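Local coordinates for probable ABC transporter phosphite binding protein PhnD1 (Prochlorococcus marinus str. MIT 9301, PDB 5LQ5) that binds inorganic phosphite strongly, and methylphosphonate and phosphate only very weakly, probably as the periplasmic solute-binding component of an ABC transporter, at residues R22-S27 and V38-V43; G52-D57 and R72-N77; F90-V95 and P201-Y206. All coordinates share one frame; numbering follows the deposited sequence. Where two conformers were deposited one is given.

Interaction 1 (R22-S27 and V38-V43); sequences RFNLFS and VKYIPV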
# COMPACT_ATOMS: atom_id res chain seq x y z
N ARG A 22 -12.95 0.13 -6.28
CA ARG A 22 -12.57 1.20 -5.35
C ARG A 22 -12.34 2.50 -6.08
O ARG A 22 -12.94 3.55 -5.72
CB ARG A 22 -11.29 0.82 -4.59
CG ARG A 22 -10.87 1.83 -3.56
CD ARG A 22 -10.16 1.16 -2.45
NE ARG A 22 -8.78 0.91 -2.78
CZ ARG A 22 -7.94 0.30 -1.96
NH1 ARG A 22 -8.36 -0.16 -0.79
NH2 ARG A 22 -6.67 0.16 -2.32
N PHE A 23 -11.42 2.48 -7.04
CA PHE A 23 -10.97 3.75 -7.63
C PHE A 23 -11.92 4.34 -8.64
O PHE A 23 -12.01 5.56 -8.80
CB PHE A 23 -9.52 3.64 -8.11
CG PHE A 23 -8.58 3.48 -6.97
CD1 PHE A 23 -8.34 4.53 -6.08
CD2 PHE A 23 -7.98 2.25 -6.73
CE1 PHE A 23 -7.54 4.34 -4.99
CE2 PHE A 23 -7.15 2.07 -5.64
CZ PHE A 23 -6.94 3.11 -4.77
N ASN A 24 -12.73 3.50 -9.26
CA ASN A 24 -13.81 4.02 -10.11
C ASN A 24 -14.90 4.70 -9.24
O ASN A 24 -15.40 5.79 -9.62
CB ASN A 24 -14.43 2.93 -10.99
CG ASN A 24 -13.52 2.48 -12.13
OD1 ASN A 24 -12.70 3.22 -12.66
ND2 ASN A 24 -13.71 1.22 -12.55
N LEU A 25 -15.26 4.10 -8.12
CA LEU A 25 -16.29 4.72 -7.24
C LEU A 25 -15.81 6.06 -6.65
O LEU A 25 -16.51 7.07 -6.63
CB LEU A 25 -16.69 3.80 -6.10
CG LEU A 25 -17.60 2.63 -6.44
CD1 LEU A 25 -17.75 1.74 -5.22
CD2 LEU A 25 -18.97 3.12 -6.92
N PHE A 26 -14.54 6.06 -6.23
CA PHE A 26 -13.87 7.27 -5.73
C PHE A 26 -13.88 8.38 -6.78
O PHE A 26 -14.26 9.53 -6.50
CB PHE A 26 -12.42 6.90 -5.36
CG PHE A 26 -11.61 8.05 -4.80
CD1 PHE A 26 -11.72 8.43 -3.47
CD2 PHE A 26 -10.73 8.74 -5.62
CE1 PHE A 26 -10.98 9.49 -2.96
CE2 PHE A 26 -10.00 9.80 -5.13
CZ PHE A 26 -10.10 10.17 -3.80
N SER A 27 -13.48 8.03 -7.98
CA SER A 27 -13.40 8.98 -9.10
C SER A 27 -14.75 9.61 -9.42
O SER A 27 -14.85 10.79 -9.67
CB SER A 27 -12.79 8.32 -10.35
OG SER A 27 -11.42 7.98 -10.09
N VAL A 38 -13.06 13.07 -14.06
CA VAL A 38 -12.11 12.28 -13.27
C VAL A 38 -12.11 10.84 -13.81
O VAL A 38 -13.16 10.24 -14.05
CB VAL A 38 -12.46 12.28 -11.77
CG1 VAL A 38 -11.33 11.64 -10.97
CG2 VAL A 38 -12.69 13.70 -11.24
N LYS A 39 -10.92 10.27 -13.97
CA LYS A 39 -10.76 8.93 -14.56
C LYS A 39 -9.67 8.16 -13.81
O LYS A 39 -8.58 8.68 -13.61
CB LYS A 39 -10.36 9.09 -16.04
CG LYS A 39 -10.14 7.82 -16.84
CD LYS A 39 -11.43 7.20 -17.32
CE LYS A 39 -11.14 6.12 -18.36
NZ LYS A 39 -12.00 4.94 -18.15
N TYR A 40 -9.99 6.95 -13.36
CA TYR A 40 -8.98 6.03 -12.78
C TYR A 40 -8.22 5.35 -13.92
O TYR A 40 -8.81 4.76 -14.84
CB TYR A 40 -9.61 4.99 -11.85
CG TYR A 40 -8.71 3.82 -11.48
CD1 TYR A 40 -7.44 4.03 -10.92
CD2 TYR A 40 -9.15 2.49 -11.64
CE1 TYR A 40 -6.64 2.97 -10.57
CE2 TYR A 40 -8.35 1.43 -11.29
CZ TYR A 40 -7.08 1.69 -10.76
OH TYR A 40 -6.24 0.64 -10.42
N ILE A 41 -6.90 5.42 -13.86
CA ILE A 41 -5.99 4.86 -14.86
C ILE A 41 -5.12 3.78 -14.20
O ILE A 41 -4.14 4.12 -13.54
CB ILE A 41 -5.05 5.95 -15.45
CG1 ILE A 41 -5.82 7.20 -15.90
CG2 ILE A 41 -4.16 5.40 -16.55
CD1 ILE A 41 -6.86 6.97 -16.96
N PRO A 42 -5.43 2.47 -14.39
CA PRO A 42 -4.59 1.41 -13.83
C PRO A 42 -3.15 1.40 -14.35
O PRO A 42 -2.88 1.84 -15.46
CB PRO A 42 -5.32 0.11 -14.24
CG PRO A 42 -6.71 0.53 -14.57
CD PRO A 42 -6.56 1.91 -15.15
N VAL A 43 -2.26 0.88 -13.52
CA VAL A 43 -0.86 0.65 -13.91
C VAL A 43 -0.45 -0.79 -13.66
O VAL A 43 -1.05 -1.47 -12.85
CB VAL A 43 0.09 1.60 -13.18
CG1 VAL A 43 -0.25 3.04 -13.58
CG2 VAL A 43 0.05 1.36 -11.66
O HOH W 1 -12.72 5.94 -13.59
O HOH W 2 -10.98 3.03 -14.84
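Phe-23 lays its CB over one face of the Tyr-40 ring, 3.5 Å from the ring centroid and 15° off the normal, a CH-pi contact. Because its CG stands anti to its own carbonyl carbon, the Phe-23 ring carries on past the phenol, and the two rings meet obliquely, planes at 36°. The backbone N of Pro-42 lies over the opposite face of Tyr-40, which is thus clamped between the helix and the chain following its own strand; Gln-16 NE2 bonds its OH. Asn-24 comes to the same ring at the edge, in plane, its amide turned steeply against it, with OD1 3.7 Å from Tyr-40 CB. Two waters donate to that oxygen. One, 2.9 Å from Asn-24 OD1, accepts from Tyr-40 N; the other also donates to Tyr-40 O, 2.8 Å away, so solvent links the helix to the strand backbone. One turn on, Ser-27 CB packs against Val-38 CG1 at 3.7 Å. Ser-27 OG turns back into its own helix, donating to Phe-23 O (2.8 Å) from above the carbonyl plane, and the same oxygen accepts Ser-27 N. The helical segment 22-27 and strand residues 38-40 run antiparallel at 176°, their axes 7.5 Å apart, as expected for the return strand of a beta-alpha-beta crossover, here strand 5-10, helix 16-34 and strand 37-40.

Interaction 2 (G52-D57 and R72-N77); sequences GFRTKD and RLQTPN
Thr-75, the first residue to leave helix 65-74, packs against Phe-53 and Arg-54 in the last turn of helix 46-54, so that two helices of an alpha/beta lobe meet through their C-terminal ends. Its two branches divide the work. Thr-75 OG1 sits near the plane of the Phe-53 ring, at the edge, 3.6 Å from Phe-53 CD2, and rests against the helix backbone at Arg-54 CA, 3.4 Å away. The methyl Thr-75 CG2, anti to the backbone N, touches the neighbouring ring atom Phe-53 CE2 at 3.6 Å. Toward solvent, Arg-54 and Gln-74 cross obliquely, and Arg-54 CD meets the Gln-74 amide at OE1. The Arg-54 chain is extended as far as CD and then bends (chi3 61°), which turns one face of the guanidinium over Thr-55 CG2, 3.7 Å from its plane.

Thr-75 OG1 is bonded to Ala-71 O, one turn back in its own helix, which helps set the threonine rotation. Beyond Arg-54, helix 46-54 closes in a Schellman motif: Lys-56 takes positive phi (71°), its N bonds Phe-53 O at 3.1 Å, and Asp-57 N makes a weak bond to Gly-52 O. Phe-53 O also accepts Gln-211 NE2, while the ring of Phe-53 leans on Val-209 of strand 207-210, a residue that Arg-72 touches as well. Lys-56 stretches back toward the Thr-75 methyl, its NZ held weakly by Gln-211 OE1. Gln-74 OE1, which the contact buries, has no hydrogen-bonding partner in the model: it lies 3.5 Å from Arg-54 CD and 3.7 Å from Arg-54 NE, with amide and guanidinium planes 85° apart.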
# COMPACT_ATOMS: atom_id res chain seq x y z
N GLY A 52 4.50 7.07 -13.62
CA GLY A 52 3.31 7.73 -14.20
C GLY A 52 3.04 9.07 -13.51
O GLY A 52 2.58 10.04 -14.10
N PHE A 53 3.34 9.11 -12.23
CA PHE A 53 3.19 10.36 -11.47
C PHE A 53 4.27 11.35 -11.94
O PHE A 53 3.95 12.49 -12.27
CB PHE A 53 3.25 10.12 -9.96
CG PHE A 53 2.91 11.32 -9.14
CD1 PHE A 53 1.58 11.69 -8.93
CD2 PHE A 53 3.90 12.13 -8.65
CE1 PHE A 53 1.29 12.82 -8.18
CE2 PHE A 53 3.61 13.26 -7.92
CZ PHE A 53 2.30 13.62 -7.70
N ARG A 54 5.53 10.88 -12.02
CA ARG A 54 6.63 11.72 -12.47
C ARG A 54 6.38 12.31 -13.87
O ARG A 54 6.68 13.50 -14.09
CB ARG A 54 7.96 10.96 -12.44
CG ARG A 54 9.16 11.81 -12.86
CD ARG A 54 10.42 10.98 -12.98
NE ARG A 54 10.34 9.90 -13.97
CZ ARG A 54 10.52 10.03 -15.28
NH1 ARG A 54 10.78 11.22 -15.85
NH2 ARG A 54 10.44 8.94 -16.03
N THR A 55 5.83 11.50 -14.79
CA THR A 55 5.57 11.96 -16.18
C THR A 55 4.24 12.71 -16.36
O THR A 55 3.86 13.08 -17.46
CB THR A 55 5.61 10.81 -17.21
OG1 THR A 55 4.60 9.85 -16.89
CG2 THR A 55 6.98 10.17 -17.21
N LYS A 56 3.49 12.84 -15.28
CA LYS A 56 2.19 13.59 -15.28
C LYS A 56 1.08 12.86 -16.04
O LYS A 56 0.07 13.46 -16.45
CB LYS A 56 2.38 15.05 -15.74
CG LYS A 56 3.45 15.75 -14.90
CD LYS A 56 3.35 17.27 -14.91
CE LYS A 56 4.61 17.89 -14.34
NZ LYS A 56 4.95 17.45 -12.95
N ASP A 57 1.25 11.57 -16.20
CA ASP A 57 0.18 10.70 -16.68
C ASP A 57 -0.86 10.46 -15.59
O ASP A 57 -1.96 10.03 -15.90
CB ASP A 57 0.72 9.36 -17.18
CG ASP A 57 1.43 9.48 -18.54
OD1 ASP A 57 1.03 8.74 -19.45
OD2 ASP A 57 2.37 10.28 -18.71
N ARG A 72 7.57 11.55 -4.53
CA ARG A 72 7.80 12.95 -4.13
C ARG A 72 9.27 13.40 -4.28
O ARG A 72 9.53 14.56 -4.56
CB ARG A 72 7.22 13.16 -2.72
CG ARG A 72 5.70 13.19 -2.79
CD ARG A 72 4.94 13.43 -1.51
NE ARG A 72 5.01 12.30 -0.55
CZ ARG A 72 5.86 12.25 0.47
NH1 ARG A 72 5.84 11.20 1.28
NH2 ARG A 72 6.72 13.25 0.68
N LEU A 73 10.21 12.47 -4.17
CA LEU A 73 11.59 12.78 -4.45
C LEU A 73 11.82 13.02 -5.95
O LEU A 73 12.55 13.92 -6.34
CB LEU A 73 12.51 11.67 -3.93
CG LEU A 73 12.67 11.60 -2.42
CD1 LEU A 73 13.34 10.28 -2.04
CD2 LEU A 73 13.45 12.82 -1.85
N GLN A 74 11.20 12.18 -6.79
CA GLN A 74 11.31 12.26 -8.26
C GLN A 74 10.52 13.41 -8.86
O GLN A 74 10.79 13.85 -9.95
CB GLN A 74 10.84 10.96 -8.92
CG GLN A 74 11.74 9.75 -8.69
CD GLN A 74 11.63 8.75 -9.83
OE1 GLN A 74 10.59 8.64 -10.45
NE2 GLN A 74 12.72 8.07 -10.15
N THR A 75 9.52 13.85 -8.11
CA THR A 75 8.54 14.84 -8.54
C THR A 75 8.42 15.96 -7.50
O THR A 75 7.48 15.96 -6.70
CB THR A 75 7.16 14.18 -8.75
OG1 THR A 75 7.34 12.88 -9.35
CG2 THR A 75 6.26 15.01 -9.64
N PRO A 76 9.37 16.92 -7.51
CA PRO A 76 9.37 18.02 -6.58
C PRO A 76 8.10 18.86 -6.52
O PRO A 76 7.36 19.02 -7.50
CB PRO A 76 10.54 18.89 -7.04
CG PRO A 76 11.38 18.02 -7.87
CD PRO A 76 10.47 17.03 -8.49
N ASN A 77 7.80 19.32 -5.31
CA ASN A 77 6.73 20.30 -5.08
C ASN A 77 5.35 19.69 -5.26
O ASN A 77 4.34 20.38 -5.43
CB ASN A 77 6.95 21.53 -5.96
CG ASN A 77 8.29 22.17 -5.69
OD1 ASN A 77 9.10 22.33 -6.59
ND2 ASN A 77 8.56 22.44 -4.42

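Interaction 3 (F90-V95 and P201-Y206); sequences FKSVFV and PEYVDY. With PO3 (phosphite ion), chain B.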
# COMPACT_ATOMS: atom_id res chain seq x y z
N PHE A 90 0.27 1.73 11.05
CA PHE A 90 0.04 0.62 10.13
C PHE A 90 0.93 -0.56 10.55
O PHE A 90 2.00 -0.38 11.09
CB PHE A 90 0.32 1.04 8.68
CG PHE A 90 -0.49 0.28 7.68
CD1 PHE A 90 -1.80 0.63 7.45
CD2 PHE A 90 0.03 -0.82 6.98
CE1 PHE A 90 -2.60 -0.08 6.60
CE2 PHE A 90 -0.78 -1.52 6.09
CZ PHE A 90 -2.11 -1.16 5.91
N LYS A 91 0.46 -1.76 10.23
CA LYS A 91 1.15 -3.01 10.57
C LYS A 91 1.16 -4.02 9.41
O LYS A 91 0.28 -4.02 8.56
CB LYS A 91 0.50 -3.70 11.78
CG LYS A 91 0.50 -2.85 13.02
CD LYS A 91 -0.34 -3.53 14.09
CE LYS A 91 -0.30 -2.75 15.39
NZ LYS A 91 -1.01 -3.51 16.44
N SER A 92 2.20 -4.85 9.42
CA SER A 92 2.26 -6.02 8.58
C SER A 92 1.95 -7.27 9.40
O SER A 92 2.06 -7.29 10.63
CB SER A 92 3.64 -6.20 7.96
OG SER A 92 4.06 -5.06 7.21
N VAL A 93 1.64 -8.32 8.66
CA VAL A 93 1.60 -9.68 9.17
C VAL A 93 2.54 -10.58 8.39
O VAL A 93 2.76 -10.42 7.17
CB VAL A 93 0.19 -10.30 9.15
CG1 VAL A 93 -0.72 -9.49 10.07
CG2 VAL A 93 -0.41 -10.40 7.74
N PHE A 94 3.17 -11.46 9.14
CA PHE A 94 3.82 -12.63 8.60
C PHE A 94 2.85 -13.79 8.68
O PHE A 94 2.24 -14.02 9.73
CB PHE A 94 5.09 -12.96 9.36
CG PHE A 94 6.25 -12.01 9.09
CD1 PHE A 94 7.30 -12.37 8.28
CD2 PHE A 94 6.27 -10.76 9.66
CE1 PHE A 94 8.37 -11.51 8.07
CE2 PHE A 94 7.33 -9.87 9.44
CZ PHE A 94 8.38 -10.24 8.64
N VAL A 95 2.71 -14.52 7.59
CA VAL A 95 1.86 -15.69 7.49
C VAL A 95 2.66 -16.91 7.06
O VAL A 95 3.68 -16.78 6.32
CB VAL A 95 0.66 -15.49 6.56
CG1 VAL A 95 -0.21 -14.35 7.03
CG2 VAL A 95 1.07 -15.31 5.12
N PRO A 201 5.43 -4.41 14.75
CA PRO A 201 5.24 -3.06 15.24
C PRO A 201 4.66 -2.12 14.18
O PRO A 201 4.63 -2.45 12.99
CB PRO A 201 6.66 -2.61 15.60
CG PRO A 201 7.41 -3.86 15.87
CD PRO A 201 6.84 -4.83 14.87
N GLU A 202 4.20 -0.98 14.65
CA GLU A 202 3.57 0.07 13.82
C GLU A 202 4.57 0.94 13.08
O GLU A 202 5.69 1.16 13.54
CB GLU A 202 2.69 1.00 14.66
CG GLU A 202 1.53 0.30 15.36
CD GLU A 202 1.09 0.96 16.67
OE1 GLU A 202 1.92 1.50 17.42
OE2 GLU A 202 -0.12 0.91 16.96
N TYR A 203 4.11 1.46 11.94
CA TYR A 203 4.87 2.37 11.08
C TYR A 203 3.85 3.17 10.24
O TYR A 203 2.67 2.86 10.24
CB TYR A 203 5.92 1.61 10.20
CG TYR A 203 5.30 0.49 9.44
CD1 TYR A 203 4.66 0.74 8.22
CD2 TYR A 203 5.28 -0.82 9.95
CE1 TYR A 203 4.05 -0.27 7.52
CE2 TYR A 203 4.67 -1.85 9.24
CZ TYR A 203 4.03 -1.56 8.03
OH TYR A 203 3.39 -2.55 7.32
N VAL A 204 4.33 4.17 9.48
CA VAL A 204 3.43 4.99 8.63
C VAL A 204 3.34 4.35 7.24
O VAL A 204 4.32 3.81 6.76
CB VAL A 204 3.90 6.45 8.50
CG1 VAL A 204 5.15 6.58 7.66
CG2 VAL A 204 2.81 7.30 7.92
N ASP A 205 2.19 4.46 6.57
CA ASP A 205 2.06 3.83 5.25
C ASP A 205 1.29 4.69 4.23
O ASP A 205 1.85 5.65 3.66
CB ASP A 205 1.55 2.39 5.38
CG ASP A 205 1.83 1.53 4.11
OD1 ASP A 205 2.28 2.09 3.07
OD2 ASP A 205 1.68 0.28 4.18
N TYR A 206 0.05 4.31 3.92
CA TYR A 206 -0.58 4.82 2.71
C TYR A 206 -0.98 6.28 2.79
O TYR A 206 -1.31 6.80 3.85
CB TYR A 206 -1.82 4.01 2.35
CG TYR A 206 -1.59 2.58 1.96
CD1 TYR A 206 -1.65 2.22 0.63
CD2 TYR A 206 -1.40 1.57 2.89
CE1 TYR A 206 -1.48 0.91 0.21
CE2 TYR A 206 -1.21 0.23 2.50
CZ TYR A 206 -1.29 -0.10 1.16
OH TYR A 206 -1.12 -1.45 0.82
P PO3 B . 2.35 -0.66 0.62
O1 PO3 B . 2.32 -1.05 2.14
O2 PO3 B . 3.58 0.25 0.21
O3 PO3 B . 2.24 -1.91 -0.29
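Tyr-206 OH is gripped by two hydrogen bonds, to Asp-13 OD2 and Asn-176 ND2, and by a weak third to His-158 NE2; it sits 3.6 Å from the phosphorus P of the phosphite. Ser-92 OG has two bonds: it accepts a short one from Tyr-203 OH, 2.6 Å away near the plane of the phenol ring, and is itself bonded to Ser-128 O of helix 127-139. The same Tyr-203 OH lies in plane at the edge of the Phe-90 ring. Tyr-203 N donates to Phe-90 O in the carbonyl plane at 2.9 Å, and Glu-202 CA adds a CA-H...O contact to it at 3.2 Å. Phe-90 O also lies 3.4 Å above the centre of the Tyr-203 ring, which folds back over it because its CG takes the crowded position between backbone N and carbonyl carbon (chi1 52°). In return Phe-90 N donates to Tyr-203 O at 2.8 Å, nearly along the C=O axis. This single antiparallel hydrogen-bonded pair joins two chain crossings between the lobes, the hinge of a type II periplasmic binding protein. On the ligand side, Tyr-206 turns its edge to a face of the Phe-90 ring, planes at 66°. Asp-205 OD1 is bonded to Gly-65 N, and Asp-205 OD2 stands 2.5 Å from phosphite O1. At the solvent side, Lys-91 and Glu-202 run alongside each other, Lys-91 CE 3.6 Å from Glu-202 CG.

In the fold
Interactions 1 and 2 belong to one lobe and follow each other along the chain, strand 37-40 leading on to helix 46-54; their centres are 18 Å apart and their nearest atoms about 5 Å. Interaction 3 lies across the chain's centre from both, 25 Å from each between centres, where the chain passes between the two sheets. It alone holds pocket residues, Asp-205 and Tyr-206, beside the phosphite, which Tyr-46, Ser-126, Thr-127, Ser-128 and His-158 hydrogen-bond. Interaction 1 is farther off: the Phe-23 side chain is about 11 Å from the ion. Interaction 2 joins helix ends whose side chains reach strand 207-210, directly after segment 201-206.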